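Long-range contact in Swi5-dependent recombination DNA repair protein 1 (Schizosaccharomyces pombe, PDB 3VIQ), which works with Swi5 as an activator of Rad51-mediated strand exchange, serving DNA recombination repair and meiotic chromosome segregation: residues I67-F77 with I88-M99. Sequence-based numbering, arbitrary orientation.
Sequences IRLAGGVTQSF and IQEVRTEFTMSM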
loop_
_atom_site.group_PDB
_atom_site.type_symbol
_atom_site.label_atom_id
_atom_site.label_comp_id
_atom_site.label_asym_id
_atom_site.label_seq_id
_atom_site.Cartn_x
_atom_site.Cartn_y
_atom_site.Cartn_z
ATOM N N ILE A 67 27.405 14.650 7.129
ATOM C CA ILE A 67 26.668 15.118 8.283
ATOM C C ILE A 67 27.571 15.162 9.541
ATOM O O ILE A 67 27.614 16.190 10.227
ATOM C CB ILE A 67 25.389 14.284 8.515
ATOM C CG1 ILE A 67 24.293 14.717 7.519
ATOM C CG2 ILE A 67 24.886 14.427 9.958
ATOM C CD1 ILE A 67 22.983 13.872 7.593
ATOM N N ARG A 68 28.314 14.077 9.791
ATOM C CA ARG A 68 29.167 13.944 10.973
ATOM C C ARG A 68 30.219 15.075 11.041
ATOM O O ARG A 68 30.471 15.617 12.114
ATOM C CB ARG A 68 29.832 12.557 11.011
ATOM C CG ARG A 68 30.314 12.134 12.406
ATOM C CD ARG A 68 31.206 10.868 12.409
ATOM N NE ARG A 68 32.337 10.973 11.485
ATOM C CZ ARG A 68 33.516 11.541 11.756
ATOM N NH1 ARG A 68 33.771 12.074 12.945
ATOM N NH2 ARG A 68 34.453 11.576 10.818
ATOM N N LEU A 69 30.792 15.444 9.891
ATOM C CA LEU A 69 31.722 16.576 9.774
ATOM C C LEU A 69 31.010 17.950 9.694
ATOM O O LEU A 69 31.524 18.889 9.076
ATOM C CB LEU A 69 32.624 16.411 8.549
ATOM C CG LEU A 69 33.713 15.341 8.538
ATOM C CD1 LEU A 69 33.341 14.127 9.394
ATOM C CD2 LEU A 69 33.990 14.944 7.084
ATOM N N ALA A 70 29.836 18.069 10.304
ATOM C CA ALA A 70 29.257 19.384 10.601
ATOM C C ALA A 70 28.275 19.293 11.780
ATOM O O ALA A 70 27.181 19.858 11.767
ATOM C CB ALA A 70 28.617 19.990 9.371
ATOM N N GLY A 71 28.693 18.559 12.805
ATOM C CA GLY A 71 27.959 18.475 14.061
ATOM C C GLY A 71 27.105 17.236 14.199
ATOM O O GLY A 71 26.629 16.920 15.291
ATOM N N GLY A 72 26.901 16.519 13.100
ATOM C CA GLY A 72 25.998 15.384 13.121
ATOM C C GLY A 72 24.566 15.874 13.167
ATOM O O GLY A 72 24.266 16.993 12.689
ATOM N N VAL A 73 23.714 15.035 13.764
ATOM C CA VAL A 73 22.289 15.270 13.891
ATOM C C VAL A 73 21.925 15.932 15.229
ATOM O O VAL A 73 22.251 15.390 16.272
ATOM C CB VAL A 73 21.497 13.911 13.843
ATOM C CG1 VAL A 73 20.018 14.131 14.140
ATOM C CG2 VAL A 73 21.690 13.157 12.492
ATOM N N THR A 74 21.205 17.056 15.196
ATOM C CA THR A 74 20.622 17.657 16.403
ATOM C C THR A 74 19.167 17.220 16.695
ATOM O O THR A 74 18.269 17.434 15.874
ATOM C CB THR A 74 20.658 19.210 16.314
ATOM O OG1 THR A 74 22.015 19.676 16.420
ATOM C CG2 THR A 74 19.833 19.845 17.436
ATOM N N GLN A 75 18.937 16.633 17.869
ATOM C CA GLN A 75 17.586 16.329 18.351
ATOM C C GLN A 75 17.174 17.408 19.324
ATOM O O GLN A 75 17.938 17.744 20.239
ATOM C CB GLN A 75 17.558 14.979 19.060
ATOM C CG GLN A 75 17.713 13.809 18.139
ATOM C CD GLN A 75 17.938 12.479 18.850
ATOM O OE1 GLN A 75 18.377 12.429 20.001
ATOM N NE2 GLN A 75 17.673 11.385 18.137
ATOM N N SER A 76 15.973 17.953 19.143
ATOM C CA SER A 76 15.524 19.107 19.918
ATOM C C SER A 76 14.115 18.931 20.515
ATOM O O SER A 76 13.237 18.372 19.870
ATOM C CB SER A 76 15.542 20.356 19.033
ATOM O OG SER A 76 16.850 20.886 18.886
ATOM N N PHE A 77 13.908 19.412 21.741
ATOM C CA PHE A 77 12.564 19.554 22.314
ATOM C C PHE A 77 12.552 20.650 23.342
ATOM O O PHE A 77 13.591 21.040 23.859
ATOM C CB PHE A 77 12.047 18.252 22.939
ATOM C CG PHE A 77 12.978 17.643 23.960
ATOM C CD1 PHE A 77 12.859 17.945 25.305
ATOM C CD2 PHE A 77 13.970 16.777 23.571
ATOM C CE1 PHE A 77 13.711 17.385 26.227
ATOM C CE2 PHE A 77 14.838 16.233 24.502
ATOM C CZ PHE A 77 14.690 16.528 25.823
ATOM N N ILE A 88 14.825 25.189 24.938
ATOM C CA ILE A 88 14.794 24.019 24.060
ATOM C C ILE A 88 16.007 23.169 24.449
ATOM O O ILE A 88 17.088 23.705 24.686
ATOM C CB ILE A 88 14.879 24.442 22.575
ATOM C CG1 ILE A 88 13.709 25.382 22.222
ATOM C CG2 ILE A 88 14.867 23.237 21.638
ATOM C CD1 ILE A 88 13.924 26.841 22.648
ATOM N N GLN A 89 15.809 21.867 24.568
ATOM C CA GLN A 89 16.838 20.952 25.022
ATOM C C GLN A 89 17.378 20.316 23.774
ATOM O O GLN A 89 16.600 19.797 22.963
ATOM C CB GLN A 89 16.249 19.875 25.945
ATOM C CG GLN A 89 17.253 18.881 26.518
ATOM C CD GLN A 89 18.161 19.509 27.554
ATOM O OE1 GLN A 89 17.718 19.920 28.630
ATOM N NE2 GLN A 89 19.428 19.607 27.232
ATOM N N GLU A 90 18.694 20.363 23.613
ATOM C CA GLU A 90 19.348 19.858 22.408
ATOM C C GLU A 90 20.301 18.704 22.749
ATOM O O GLU A 90 20.569 18.402 23.915
ATOM C CB GLU A 90 20.067 20.993 21.652
ATOM C CG GLU A 90 19.180 21.715 20.636
ATOM C CD GLU A 90 19.670 23.115 20.200
ATOM O OE1 GLU A 90 20.872 23.406 20.355
ATOM O OE2 GLU A 90 18.835 23.930 19.700
ATOM N N VAL A 91 20.795 18.057 21.710
ATOM C CA VAL A 91 21.644 16.885 21.847
ATOM C C VAL A 91 22.261 16.695 20.479
ATOM O O VAL A 91 21.817 17.310 19.512
ATOM C CB VAL A 91 20.797 15.644 22.270
ATOM C CG1 VAL A 91 21.233 14.369 21.540
ATOM C CG2 VAL A 91 20.840 15.463 23.777
ATOM N N ARG A 92 23.314 15.897 20.394
ATOM C CA ARG A 92 23.807 15.503 19.098
ATOM C C ARG A 92 24.007 13.992 19.073
ATOM O O ARG A 92 24.242 13.369 20.109
ATOM C CB ARG A 92 25.028 16.336 18.721
ATOM C CG ARG A 92 24.618 17.799 18.606
ATOM C CD ARG A 92 25.608 18.725 17.953
ATOM N NE ARG A 92 24.857 19.793 17.308
ATOM C CZ ARG A 92 25.388 20.800 16.627
ATOM N NH1 ARG A 92 26.701 20.909 16.492
ATOM N NH2 ARG A 92 24.585 21.700 16.075
ATOM N N THR A 93 23.815 13.407 17.884
ATOM C CA THR A 93 23.852 11.939 17.670
ATOM C C THR A 93 24.147 11.659 16.210
ATOM O O THR A 93 24.010 12.548 15.352
ATOM C CB THR A 93 22.516 11.246 18.026
ATOM O OG1 THR A 93 22.213 11.477 19.399
ATOM C CG2 THR A 93 22.587 9.749 17.811
ATOM N N GLU A 94 24.560 10.430 15.928
ATOM C CA GLU A 94 24.919 10.046 14.567
ATOM C C GLU A 94 23.692 9.857 13.656
ATOM O O GLU A 94 22.596 9.477 14.098
ATOM C CB GLU A 94 25.789 8.780 14.558
ATOM C CG GLU A 94 25.147 7.558 15.231
ATOM C CD GLU A 94 25.788 6.234 14.820
ATOM O OE1 GLU A 94 26.987 6.223 14.468
ATOM O OE2 GLU A 94 25.084 5.199 14.859
ATOM N N PHE A 95 23.918 10.143 12.380
ATOM C CA PHE A 95 22.958 9.902 11.330
ATOM C C PHE A 95 22.860 8.398 11.049
ATOM O O PHE A 95 23.845 7.756 10.695
ATOM C CB PHE A 95 23.411 10.638 10.080
ATOM C CG PHE A 95 22.398 10.697 9.013
ATOM C CD1 PHE A 95 21.227 11.424 9.197
ATOM C CD2 PHE A 95 22.630 10.088 7.788
ATOM C CE1 PHE A 95 20.295 11.522 8.186
ATOM C CE2 PHE A 95 21.703 10.168 6.776
ATOM C CZ PHE A 95 20.522 10.889 6.972
ATOM N N THR A 96 21.669 7.840 11.233
ATOM C CA THR A 96 21.452 6.409 11.059
ATOM C C THR A 96 20.768 6.126 9.699
ATOM O O THR A 96 20.256 7.043 9.035
ATOM C CB THR A 96 20.614 5.845 12.220
ATOM O OG1 THR A 96 19.324 6.468 12.217
ATOM C CG2 THR A 96 21.300 6.105 13.586
ATOM N N MET A 97 20.792 4.864 9.285
ATOM C CA MET A 97 20.125 4.451 8.046
ATOM C C MET A 97 18.639 4.769 8.140
ATOM O O MET A 97 18.022 5.110 7.144
ATOM C CB MET A 97 20.338 2.954 7.741
ATOM C CG MET A 97 19.633 2.436 6.446
ATOM S SD MET A 97 20.009 3.343 4.911
ATOM C CE MET A 97 21.526 2.537 4.412
ATOM N N SER A 98 18.086 4.688 9.346
ATOM C CA SER A 98 16.651 4.835 9.536
ATOM C C SER A 98 16.223 6.282 9.391
ATOM O O SER A 98 15.143 6.560 8.910
ATOM C CB SER A 98 16.259 4.270 10.905
ATOM O OG SER A 98 16.713 2.923 11.005
ATOM N N MET A 99 17.077 7.204 9.828
ATOM C CA MET A 99 16.846 8.632 9.582
ATOM C C MET A 99 16.932 8.891 8.081
ATOM O O MET A 99 16.142 9.658 7.515
ATOM C CB MET A 99 17.877 9.483 10.313
ATOM C CG MET A 99 17.716 9.501 11.833
ATOM S SD MET A 99 19.248 10.087 12.579
ATOM C CE MET A 99 18.965 9.800 14.342
#
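Reciprocal 3.0 Å backbone bonds, Val-73 N to Thr-93 O and Thr-93 N to Val-73 O, join the two strands near one end of their antiparallel pairing. Farther along, Phe-77 N bonds to Gln-89 O, and the Phe-77 ring lies beside the Gln-89 side chain, whose CB sits over one ring face, 3.8 Å from the centroid. On the same side of the hairpin as Phe-77, Val-73 turns CG2 to the edge of the Phe-95 ring and to Met-99 SD. With chi1 at -169°, Phe-95 swings CG to the side opposite its own N, which brings a ring face against Ile-67 CD1, a CH-pi contact 3.5 Å from the centroid. On the other face of the hairpin, in one of two conformers modelled for Arg-92 and so with less certainty, Arg-92 NE gives Thr-74 OG1 a bond of 3.0 Å, with the oxygen tilted 18° from the guanidinium plane, and NH2 adds a weak one. A valine in place of Thr-74 would probably leave the guanidinium in this conformer without its acceptor and free to swing away from the strand pair. Phe-95 also touches Met-63, so in this C-terminal domain of the protein the base of hairpin 73-78/88-93 packs against the C-terminal end of helix 38-68, while strand 88-93 leads through Phe-95 into helix 97-103.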